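Side-chain contacts in hypoxanthine-guanine-xanthine phosphoribosyltransferase (Tritrichomonas foetus, PDB 1HGX), which transfers the phosphoribosyl group of 5-phosphoribosyl 1-diphosphate to hypoxanthine, guanine or xanthine, giving IMP, GMP or XMP and releasing diphosphate in purine salvage: residues Q21-E26 and C148-E153; A49-T54 and I158-D163; S86-T91 and Q119-A124. All coordinates share one frame; numbering follows the deposited sequence.

Contact 1: residues Q21-E26 and C148-E153; sequences QKRIRE and CGFVVE
Arg-23, on one turn of helix 17-35, reaches across to the corner at Gly-149 and binds two successive backbone carbonyls with one edge of its guanidinium group. NE donates to Gly-149 O at 2.8 Å, lying in the carbonyl plane on a lone pair and with the acceptor close to the guanidinium plane. The outer nitrogen is set less squarely: Arg-23 NH2 meets Cys-148 O at 2.8 Å but is tilted 25° from that carbonyl plane. Two bonds from one flat group fix its rotation. The side chain leaves the helix with CG anti to the backbone N (chi1 -171°) and bends at chi2 (66°), which brings NE and NH2 to the two carbonyls.

The aliphatic base of the same side chain packs on Phe-150. Arg-23 CG sits over one face of the ring, 4.2 Å from its centroid, as a CH-pi contact, while Arg-23 CB approaches Phe-150 CZ at 3.6 Å. The third nitrogen turns back to its own helix, where Arg-23 NH1 forms a salt bridge with Glu-26 OE1 at 2.9 Å. Glu-26 OE2 is in turn paired with Lys-22 NZ at 2.7 Å, so one carboxylate joins two cations and probably steadies the arginine.

Helix 17-35 is thereby pinned to the bend in strand 147-152 of the large mixed sheet. Phe-150 also stacks on Tyr-15 of strand 10-15, its backbone pairs with Leu-131 and Asp-133, and Ile-24 of the helix turns instead to helix 50-57.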
loop_
_atom_site.group_PDB
_atom_site.type_symbol
_atom_site.label_atom_id
_atom_site.label_comp_id
_atom_site.label_asym_id
_atom_site.label_seq_id
_atom_site.Cartn_x
_atom_site.Cartn_y
_atom_site.Cartn_z
ATOM N N GLN A 21 4.597 -15.945 1.751
ATOM C CA GLN A 21 4.306 -15.643 3.146
ATOM C C GLN A 21 5.366 -16.145 4.127
ATOM O O GLN A 21 5.651 -15.496 5.136
ATOM C CB GLN A 21 2.905 -16.138 3.504
ATOM C CG GLN A 21 1.810 -15.400 2.727
ATOM C CD GLN A 21 1.947 -13.875 2.817
ATOM O OE1 GLN A 21 2.197 -13.318 3.900
ATOM N NE2 GLN A 21 1.786 -13.198 1.691
ATOM N N LYS A 22 5.964 -17.291 3.822
ATOM C CA LYS A 22 7.016 -17.834 4.660
ATOM C C LYS A 22 8.231 -16.896 4.573
ATOM O O LYS A 22 8.828 -16.525 5.592
ATOM C CB LYS A 22 7.382 -19.229 4.166
ATOM C CG LYS A 22 8.574 -19.859 4.838
ATOM C CD LYS A 22 8.767 -21.266 4.309
ATOM C CE LYS A 22 9.975 -21.928 4.924
ATOM N NZ LYS A 22 11.233 -21.295 4.458
ATOM N N ARG A 23 8.580 -16.492 3.357
ATOM C CA ARG A 23 9.721 -15.606 3.148
ATOM C C ARG A 23 9.528 -14.258 3.851
ATOM O O ARG A 23 10.457 -13.707 4.446
ATOM C CB ARG A 23 9.941 -15.370 1.652
ATOM C CG ARG A 23 11.239 -14.643 1.342
ATOM C CD ARG A 23 12.436 -15.508 1.712
ATOM N NE ARG A 23 13.689 -14.778 1.575
ATOM C CZ ARG A 23 14.559 -14.596 2.557
ATOM N NH1 ARG A 23 14.323 -15.095 3.762
ATOM N NH2 ARG A 23 15.653 -13.881 2.339
ATOM N N ILE A 24 8.323 -13.718 3.752
ATOM C CA ILE A 24 8.007 -12.448 4.387
ATOM C C ILE A 24 8.184 -12.539 5.901
ATOM O O ILE A 24 8.708 -11.613 6.519
ATOM C CB ILE A 24 6.581 -11.991 4.013
ATOM C CG1 ILE A 24 6.583 -11.484 2.571
ATOM C CG2 ILE A 24 6.078 -10.901 4.974
ATOM C CD1 ILE A 24 5.264 -10.958 2.123
ATOM N N ARG A 25 7.772 -13.654 6.504
ATOM C CA ARG A 25 7.929 -13.813 7.946
ATOM C C ARG A 25 9.409 -13.844 8.276
ATOM O O ARG A 25 9.828 -13.271 9.274
ATOM C CB ARG A 25 7.257 -15.093 8.445
ATOM C CG ARG A 25 5.739 -15.044 8.437
ATOM C CD ARG A 25 5.131 -16.214 9.216
ATOM N NE ARG A 25 5.376 -17.508 8.581
ATOM C CZ ARG A 25 4.558 -18.073 7.693
ATOM N NH1 ARG A 25 3.436 -17.462 7.336
ATOM N NH2 ARG A 25 4.867 -19.241 7.151
ATOM N N GLU A 26 10.197 -14.503 7.427
ATOM C CA GLU A 26 11.649 -14.596 7.622
ATOM C C GLU A 26 12.302 -13.218 7.521
ATOM O O GLU A 26 13.161 -12.864 8.338
ATOM C CB GLU A 26 12.278 -15.532 6.582
ATOM C CG GLU A 26 11.852 -16.986 6.729
ATOM C CD GLU A 26 12.321 -17.874 5.593
ATOM O OE1 GLU A 26 12.726 -17.362 4.531
ATOM O OE2 GLU A 26 12.262 -19.105 5.754
ATOM N N CYS A 148 16.732 -9.539 0.522
ATOM C CA CYS A 148 16.142 -9.944 -0.747
ATOM C C CYS A 148 15.271 -11.166 -0.546
ATOM O O CYS A 148 15.692 -12.129 0.095
ATOM C CB CYS A 148 17.239 -10.242 -1.779
ATOM S SG CYS A 148 16.659 -10.847 -3.393
ATOM N N GLY A 149 14.039 -11.099 -1.040
ATOM C CA GLY A 149 13.126 -12.218 -0.914
ATOM C C GLY A 149 13.520 -13.426 -1.752
ATOM O O GLY A 149 13.809 -14.492 -1.208
ATOM N N PHE A 150 13.582 -13.250 -3.071
ATOM C CA PHE A 150 13.898 -14.338 -3.995
ATOM C C PHE A 150 14.735 -13.880 -5.191
ATOM O O PHE A 150 14.627 -12.735 -5.650
ATOM C CB PHE A 150 12.610 -14.915 -4.609
ATOM C CG PHE A 150 11.518 -15.223 -3.621
ATOM C CD1 PHE A 150 11.499 -16.432 -2.934
ATOM C CD2 PHE A 150 10.483 -14.321 -3.417
ATOM C CE1 PHE A 150 10.455 -16.739 -2.061
ATOM C CE2 PHE A 150 9.443 -14.617 -2.551
ATOM C CZ PHE A 150 9.429 -15.830 -1.872
ATOM N N VAL A 151 15.535 -14.794 -5.723
ATOM C CA VAL A 151 16.308 -14.507 -6.917
ATOM C C VAL A 151 15.465 -15.137 -8.011
ATOM O O VAL A 151 15.111 -16.313 -7.948
ATOM C CB VAL A 151 17.703 -15.105 -6.865
ATOM C CG1 VAL A 151 18.367 -15.020 -8.246
ATOM C CG2 VAL A 151 18.530 -14.340 -5.834
ATOM N N VAL A 152 15.104 -14.324 -8.986
ATOM C CA VAL A 152 14.231 -14.734 -10.067
ATOM C C VAL A 152 14.982 -14.860 -11.401
ATOM O O VAL A 152 16.015 -14.231 -11.598
ATOM C CB VAL A 152 13.064 -13.711 -10.123
ATOM C CG1 VAL A 152 13.152 -12.812 -11.333
ATOM C CG2 VAL A 152 11.737 -14.407 -9.989
ATOM N N GLU A 153 14.490 -15.701 -12.304
ATOM C CA GLU A 153 15.163 -15.865 -13.587
ATOM C C GLU A 153 14.855 -14.710 -14.517
ATOM O O GLU A 153 13.889 -13.973 -14.310
ATOM C CB GLU A 153 14.787 -17.188 -14.244
ATOM C CG GLU A 153 13.298 -17.388 -14.399
ATOM C CD GLU A 153 12.966 -18.781 -14.813
ATOM O OE1 GLU A 153 13.136 -19.705 -13.984
ATOM O OE2 GLU A 153 12.540 -18.965 -15.959
#

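Contact 2: residues A49-T54 and I158-D163; sequences AVFFYT and IGYGFD. With 5GP (guanosine-5'-monophosphate), chain C.
Tyr-160 and Gly-161, the middle of a type I' beta turn from Gly-159 to Phe-162, pack against Phe-51 and Phe-52 of helix 50-57. The Tyr-160 ring swings to the helix with CG anti to the backbone N (chi1 -170°). Phe-51 CB lies over one of its faces, 4.1 Å from the centroid, and Phe-52 CB touches Tyr-160 CE2 at 4.1 Å. The hydroxyl passes over the helix backbone, with Tyr-160 OH 3.5 Å from Phe-52 CA, to hydrogen-bond Asp-55 OD2. A water links the backbones, donating to Tyr-160 O and accepting from Phe-52 N at 2.9 Å.

Gly-161 then covers one face of the Phe-51 ring: its CA makes a CH-pi contact 4.0 Å from the ring centroid, and its N is above the middle of the same face. Phe-162 turns to the nucleotide, where Phe-162 CB is 3.7 Å from N2 of guanosine-5'-monophosphate. Asp-163 O comes within 3.2 Å of that same N2.

The join is thus largely apolar and buried, its polar atoms met by the water and by Asp-55, consistent with a turn held in a set position where its last residue, Phe-162, and the following Asp-163 line the guanine pocket.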
loop_
_atom_site.group_PDB
_atom_site.type_symbol
_atom_site.label_atom_id
_atom_site.label_comp_id
_atom_site.label_asym_id
_atom_site.label_seq_id
_atom_site.Cartn_x
_atom_site.Cartn_y
_atom_site.Cartn_z
ATOM N N ALA A 49 5.672 -2.640 -5.376
ATOM C CA ALA A 49 6.139 -3.072 -4.063
ATOM C C ALA A 49 5.090 -2.984 -2.950
ATOM O O ALA A 49 5.290 -3.534 -1.868
ATOM C CB ALA A 49 7.376 -2.264 -3.674
ATOM N N VAL A 50 3.948 -2.360 -3.229
ATOM C CA VAL A 50 2.927 -2.167 -2.204
ATOM C C VAL A 50 2.377 -3.428 -1.529
ATOM O O VAL A 50 2.154 -3.423 -0.319
ATOM C CB VAL A 50 1.795 -1.223 -2.694
ATOM C CG1 VAL A 50 0.799 -1.954 -3.575
ATOM C CG2 VAL A 50 1.125 -0.531 -1.506
ATOM N N PHE A 51 2.211 -4.515 -2.279
ATOM C CA PHE A 51 1.693 -5.751 -1.699
ATOM C C PHE A 51 2.709 -6.280 -0.709
ATOM O O PHE A 51 2.383 -6.546 0.438
ATOM C CB PHE A 51 1.426 -6.795 -2.785
ATOM C CG PHE A 51 0.214 -6.500 -3.621
ATOM C CD1 PHE A 51 0.100 -5.302 -4.313
ATOM C CD2 PHE A 51 -0.818 -7.419 -3.712
ATOM C CE1 PHE A 51 -1.031 -5.017 -5.084
ATOM C CE2 PHE A 51 -1.954 -7.143 -4.483
ATOM C CZ PHE A 51 -2.056 -5.936 -5.169
ATOM N N PHE A 52 3.944 -6.412 -1.177
ATOM C CA PHE A 52 5.075 -6.877 -0.387
ATOM C C PHE A 52 5.245 -5.992 0.845
ATOM O O PHE A 52 5.437 -6.493 1.956
ATOM C CB PHE A 52 6.331 -6.798 -1.261
ATOM C CG PHE A 52 7.616 -7.095 -0.544
ATOM C CD1 PHE A 52 7.731 -8.199 0.298
ATOM C CD2 PHE A 52 8.741 -6.297 -0.764
ATOM C CE1 PHE A 52 8.955 -8.521 0.898
ATOM C CE2 PHE A 52 9.977 -6.607 -0.171
ATOM C CZ PHE A 52 10.083 -7.719 0.662
ATOM N N TYR A 53 5.149 -4.681 0.633
ATOM C CA TYR A 53 5.308 -3.675 1.688
ATOM C C TYR A 53 4.279 -3.820 2.808
ATOM O O TYR A 53 4.646 -3.903 3.988
ATOM C CB TYR A 53 5.219 -2.270 1.084
ATOM C CG TYR A 53 5.436 -1.124 2.058
ATOM C CD1 TYR A 53 6.721 -0.747 2.448
ATOM C CD2 TYR A 53 4.358 -0.366 2.528
ATOM C CE1 TYR A 53 6.933 0.365 3.273
ATOM C CE2 TYR A 53 4.561 0.748 3.353
ATOM C CZ TYR A 53 5.849 1.106 3.718
ATOM O OH TYR A 53 6.053 2.216 4.518
ATOM N N THR A 54 2.998 -3.839 2.458
ATOM C CA THR A 54 1.972 -3.974 3.481
ATOM C C THR A 54 2.053 -5.321 4.201
ATOM O O THR A 54 1.798 -5.394 5.404
ATOM C CB THR A 54 0.567 -3.764 2.908
ATOM O OG1 THR A 54 0.323 -4.736 1.892
ATOM C CG2 THR A 54 0.442 -2.361 2.315
ATOM N N ILE A 158 5.344 -11.687 -13.256
ATOM C CA ILE A 158 3.976 -11.235 -13.098
ATOM C C ILE A 158 3.377 -11.769 -11.779
ATOM O O ILE A 158 3.850 -12.780 -11.249
ATOM C CB ILE A 158 3.171 -11.691 -14.368
ATOM C CG1 ILE A 158 2.280 -10.564 -14.851
ATOM C CG2 ILE A 158 2.432 -13.008 -14.160
ATOM C CD1 ILE A 158 3.058 -9.367 -15.288
ATOM N N GLY A 159 2.420 -11.034 -11.203
ATOM C CA GLY A 159 1.765 -11.471 -9.975
ATOM C C GLY A 159 2.222 -10.832 -8.673
ATOM O O GLY A 159 3.314 -10.257 -8.587
ATOM N N TYR A 160 1.356 -10.893 -7.667
ATOM C CA TYR A 160 1.643 -10.347 -6.341
ATOM C C TYR A 160 2.207 -8.927 -6.420
ATOM O O TYR A 160 3.288 -8.636 -5.899
ATOM C CB TYR A 160 2.617 -11.281 -5.601
ATOM C CG TYR A 160 2.805 -10.937 -4.143
ATOM C CD1 TYR A 160 1.732 -10.984 -3.251
ATOM C CD2 TYR A 160 4.055 -10.544 -3.655
ATOM C CE1 TYR A 160 1.904 -10.647 -1.902
ATOM C CE2 TYR A 160 4.233 -10.210 -2.322
ATOM C CZ TYR A 160 3.158 -10.263 -1.456
ATOM O OH TYR A 160 3.358 -9.947 -0.138
ATOM N N GLY A 161 1.469 -8.044 -7.078
ATOM C CA GLY A 161 1.926 -6.680 -7.229
ATOM C C GLY A 161 2.540 -6.395 -8.590
ATOM O O GLY A 161 2.473 -5.256 -9.058
ATOM N N PHE A 162 3.176 -7.395 -9.208
ATOM C CA PHE A 162 3.794 -7.223 -10.533
ATOM C C PHE A 162 2.704 -7.260 -11.595
ATOM O O PHE A 162 1.954 -8.234 -11.679
ATOM C CB PHE A 162 4.789 -8.346 -10.835
ATOM C CG PHE A 162 6.001 -8.345 -9.957
ATOM C CD1 PHE A 162 6.941 -7.329 -10.050
ATOM C CD2 PHE A 162 6.214 -9.368 -9.044
ATOM C CE1 PHE A 162 8.078 -7.334 -9.246
ATOM C CE2 PHE A 162 7.352 -9.380 -8.236
ATOM C CZ PHE A 162 8.285 -8.361 -8.337
ATOM N N ASP A 163 2.624 -6.211 -12.411
ATOM C CA ASP A 163 1.613 -6.131 -13.461
ATOM C C ASP A 163 2.216 -6.093 -14.854
ATOM O O ASP A 163 3.422 -5.900 -15.029
ATOM C CB ASP A 163 0.772 -4.854 -13.299
ATOM C CG ASP A 163 1.481 -3.611 -13.841
ATOM O OD1 ASP A 163 2.377 -3.081 -13.152
ATOM O OD2 ASP A 163 1.159 -3.174 -14.969
HETATM P P 5GP C . 16.011 -1.648 -13.440
HETATM O O1P 5GP C . 16.579 -2.400 -12.300
HETATM O O2P 5GP C . 16.183 -0.200 -13.305
HETATM O O3P 5GP C . 16.464 -2.210 -14.726
HETATM O "O5'" 5GP C . 14.499 -2.026 -13.475
HETATM C "C5'" 5GP C . 13.668 -2.220 -12.338
HETATM C "C4'" 5GP C . 12.359 -1.602 -12.624
HETATM O "O4'" 5GP C . 11.643 -2.250 -13.689
HETATM C "C3'" 5GP C . 11.463 -1.638 -11.425
HETATM O "O3'" 5GP C . 10.579 -0.534 -11.592
HETATM C "C2'" 5GP C . 10.728 -2.894 -11.688
HETATM O "O2'" 5GP C . 9.483 -2.877 -11.008
HETATM C "C1'" 5GP C . 10.516 -2.970 -13.201
HETATM N N9 5GP C . 10.621 -4.406 -13.668
HETATM C C8 5GP C . 11.794 -5.112 -13.891
HETATM N N7 5GP C . 11.613 -6.363 -14.233
HETATM C C5 5GP C . 10.226 -6.539 -14.227
HETATM C C6 5GP C . 9.465 -7.739 -14.402
HETATM O O6 5GP C . 9.875 -8.841 -14.762
HETATM N N1 5GP C . 8.117 -7.564 -14.120
HETATM C C2 5GP C . 7.545 -6.359 -13.724
HETATM N N2 5GP C . 6.216 -6.330 -13.608
HETATM N N3 5GP C . 8.252 -5.209 -13.589
HETATM C C4 5GP C . 9.600 -5.370 -13.824
HETATM O O HOH W 1 4.344 -6.419 -4.037
#

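Contact 3: residues S86-T91 and Q119-A124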
loop_
_atom_site.group_PDB
_atom_site.type_symbol
_atom_site.label_atom_id
_atom_site.label_comp_id
_atom_site.label_asym_id
_atom_site.label_seq_id
_atom_site.Cartn_x
_atom_site.Cartn_y
_atom_site.Cartn_z
ATOM N N SER A 86 7.959 11.559 -9.492
ATOM C CA SER A 86 6.617 12.138 -9.594
ATOM C C SER A 86 6.058 12.488 -8.219
ATOM O O SER A 86 5.274 13.425 -8.071
ATOM C CB SER A 86 5.669 11.148 -10.259
ATOM O OG SER A 86 6.270 10.583 -11.404
ATOM N N LYS A 87 6.424 11.696 -7.220
ATOM C CA LYS A 87 5.965 11.938 -5.867
ATOM C C LYS A 87 7.149 11.667 -4.959
ATOM O O LYS A 87 7.643 10.547 -4.883
ATOM C CB LYS A 87 4.778 11.027 -5.544
ATOM C CG LYS A 87 4.118 11.287 -4.204
ATOM C CD LYS A 87 4.810 10.535 -3.088
ATOM C CE LYS A 87 4.093 10.736 -1.777
ATOM N NZ LYS A 87 5.047 10.617 -0.656
ATOM N N ASP A 88 7.662 12.730 -4.359
ATOM C CA ASP A 88 8.804 12.639 -3.468
ATOM C C ASP A 88 8.334 12.392 -2.027
ATOM O O ASP A 88 7.149 12.501 -1.720
ATOM C CB ASP A 88 9.616 13.940 -3.572
ATOM C CG ASP A 88 11.107 13.730 -3.361
ATOM O OD1 ASP A 88 11.505 12.685 -2.816
ATOM O OD2 ASP A 88 11.889 14.623 -3.741
ATOM N N LEU A 89 9.277 12.082 -1.148
ATOM C CA LEU A 89 8.997 11.811 0.256
ATOM C C LEU A 89 8.391 13.003 0.982
ATOM O O LEU A 89 8.651 14.154 0.633
ATOM C CB LEU A 89 10.286 11.434 0.980
ATOM C CG LEU A 89 11.106 10.236 0.498
ATOM C CD1 LEU A 89 12.322 10.083 1.407
ATOM C CD2 LEU A 89 10.267 8.971 0.512
ATOM N N LYS A 90 7.585 12.713 1.994
ATOM C CA LYS A 90 6.976 13.751 2.816
ATOM C C LYS A 90 7.916 13.996 3.996
ATOM O O LYS A 90 8.046 15.115 4.494
ATOM C CB LYS A 90 5.603 13.294 3.318
ATOM N N THR A 91 8.617 12.940 4.391
ATOM C CA THR A 91 9.542 12.959 5.518
ATOM C C THR A 91 10.941 13.476 5.212
ATOM O O THR A 91 11.515 13.179 4.161
ATOM C CB THR A 91 9.694 11.537 6.089
ATOM O OG1 THR A 91 8.391 10.967 6.267
ATOM C CG2 THR A 91 10.422 11.559 7.428
ATOM N N GLN A 119 20.920 9.309 -0.604
ATOM C CA GLN A 119 22.138 9.469 0.180
ATOM C C GLN A 119 22.502 10.951 0.375
ATOM O O GLN A 119 23.080 11.328 1.404
ATOM C CB GLN A 119 23.283 8.684 -0.466
ATOM C CG GLN A 119 24.482 8.440 0.434
ATOM C CD GLN A 119 24.132 7.656 1.684
ATOM O OE1 GLN A 119 24.070 8.208 2.783
ATOM N NE2 GLN A 119 23.906 6.360 1.523
ATOM N N MET A 120 22.121 11.790 -0.588
ATOM C CA MET A 120 22.390 13.232 -0.528
ATOM C C MET A 120 21.595 13.936 0.568
ATOM O O MET A 120 21.944 15.047 0.984
ATOM C CB MET A 120 22.056 13.902 -1.861
ATOM C CG MET A 120 23.073 13.678 -2.952
ATOM S SD MET A 120 22.637 14.604 -4.438
ATOM C CE MET A 120 21.961 13.296 -5.446
ATOM N N ARG A 121 20.517 13.301 1.015
ATOM C CA ARG A 121 19.667 13.866 2.054
ATOM C C ARG A 121 20.202 13.616 3.463
ATOM O O ARG A 121 19.573 13.981 4.457
ATOM C CB ARG A 121 18.250 13.332 1.910
ATOM C CG ARG A 121 17.724 13.403 0.481
ATOM C CD ARG A 121 16.259 13.041 0.447
ATOM N NE ARG A 121 15.780 12.825 -0.907
ATOM C CZ ARG A 121 14.531 13.035 -1.301
ATOM N NH1 ARG A 121 13.615 13.477 -0.446
ATOM N NH2 ARG A 121 14.192 12.780 -2.555
ATOM N N LYS A 122 21.346 12.943 3.531
ATOM C CA LYS A 122 22.042 12.649 4.773
ATOM C C LYS A 122 21.346 11.757 5.805
ATOM O O LYS A 122 21.224 12.131 6.981
ATOM C CB LYS A 122 22.513 13.959 5.417
ATOM C CG LYS A 122 23.530 14.718 4.564
ATOM C CD LYS A 122 24.114 15.884 5.323
ATOM C CE LYS A 122 25.287 16.492 4.573
ATOM N NZ LYS A 122 25.924 17.585 5.369
ATOM N N PRO A 123 20.887 10.559 5.389
ATOM C CA PRO A 123 20.220 9.651 6.336
ATOM C C PRO A 123 21.264 9.052 7.293
ATOM O O PRO A 123 22.455 9.057 6.984
ATOM C CB PRO A 123 19.632 8.575 5.412
ATOM C CG PRO A 123 20.641 8.496 4.305
ATOM C CD PRO A 123 20.955 9.960 4.037
ATOM N N ALA A 124 20.840 8.571 8.457
ATOM C CA ALA A 124 21.774 7.947 9.395
ATOM C C ALA A 124 22.242 6.632 8.781
ATOM O O ALA A 124 23.391 6.236 8.927
ATOM C CB ALA A 124 21.106 7.695 10.728
HETATM O O HOH W 2 13.292 14.174 2.293
#
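A surface salt bridge joins the loop that follows strand 84-87, outermost of the large sheet within this chain, to the turn at the end of helix 109-119, with Asp-88 and Arg-121 as its partners. The two side chains approach from opposite directions, and the carboxylate and guanidinium planes stand 80° apart, so the groups do not pair in the flat, two-pronged manner. One bond is strong: Arg-121 NH2 donates to Asp-88 OD1 at 2.7 Å, with an N-H...acceptor angle of 154°, on the syn lone pair and near the guanidinium plane. Two weak bonds accompany it, from Arg-121 NH1 to the same oxygen and from Arg-121 NH2 to Asp-88 OD2 at 3.2 Å.

Asp-88 OD1 also accepts a hydrogen bond from the backbone N of Leu-89 at 2.8 Å, on its anti side and tilted from the carboxylate plane. With two donors on OD1, the carboxylate is probably held in place for the arginine. Arg-121 spans the distance because its chain is extended from CG to NE. Leu-89 CD1 rests over one face of the guanidinium, 4.1 Å from Arg-121 NH1, giving the charged group an apolar neighbour there. A water lies at the guanidinium edge, accepting from Arg-121 NH1 at 2.8 Å and donating to Thr-91 O, which adds a second link to the loop. Arg-121 NH2 has a further partner in Asn-117 OD1 on the preceding helix.

The arginine itself stands on a type I turn from Gln-119 to Lys-122, closed by Lys-122 N bonding to Gln-119 O. Lys-122, with positive phi, is where the chain leaves helical geometry before it enters strand 125-130. The arrangement is a helix-to-strand connection of the alpha/beta phosphoribosyltransferase fold, tied by an ion pair to the loop after strand 84-87.

In the fold
From the N terminus, helix 17-35 supplies the first half of contact 1, whose partner strand 147-152 comes 122 residues later. Helix 50-57 begins contact 2 inside that loop, but its partner, 158-163, lies beyond the strand, so contacts 1 and 2 cross. Contact 3 closes a short loop from 86-91 to 119-124 and is nested within both. Contacts 1 and 2 touch, with centres 12 Å apart, through Ile-24 packing on Tyr-160 and Phe-52; contact 1 ties helix 17-35 to the sheet, and contact 2 ties helix 50-57 to the nucleotide-pocket loop. Contact 3 lies apart, about 17 Å from contact 1 and about 9 Å from contact 2 between nearest atoms, although contacts 1 and 3 both reach the large mixed sheet.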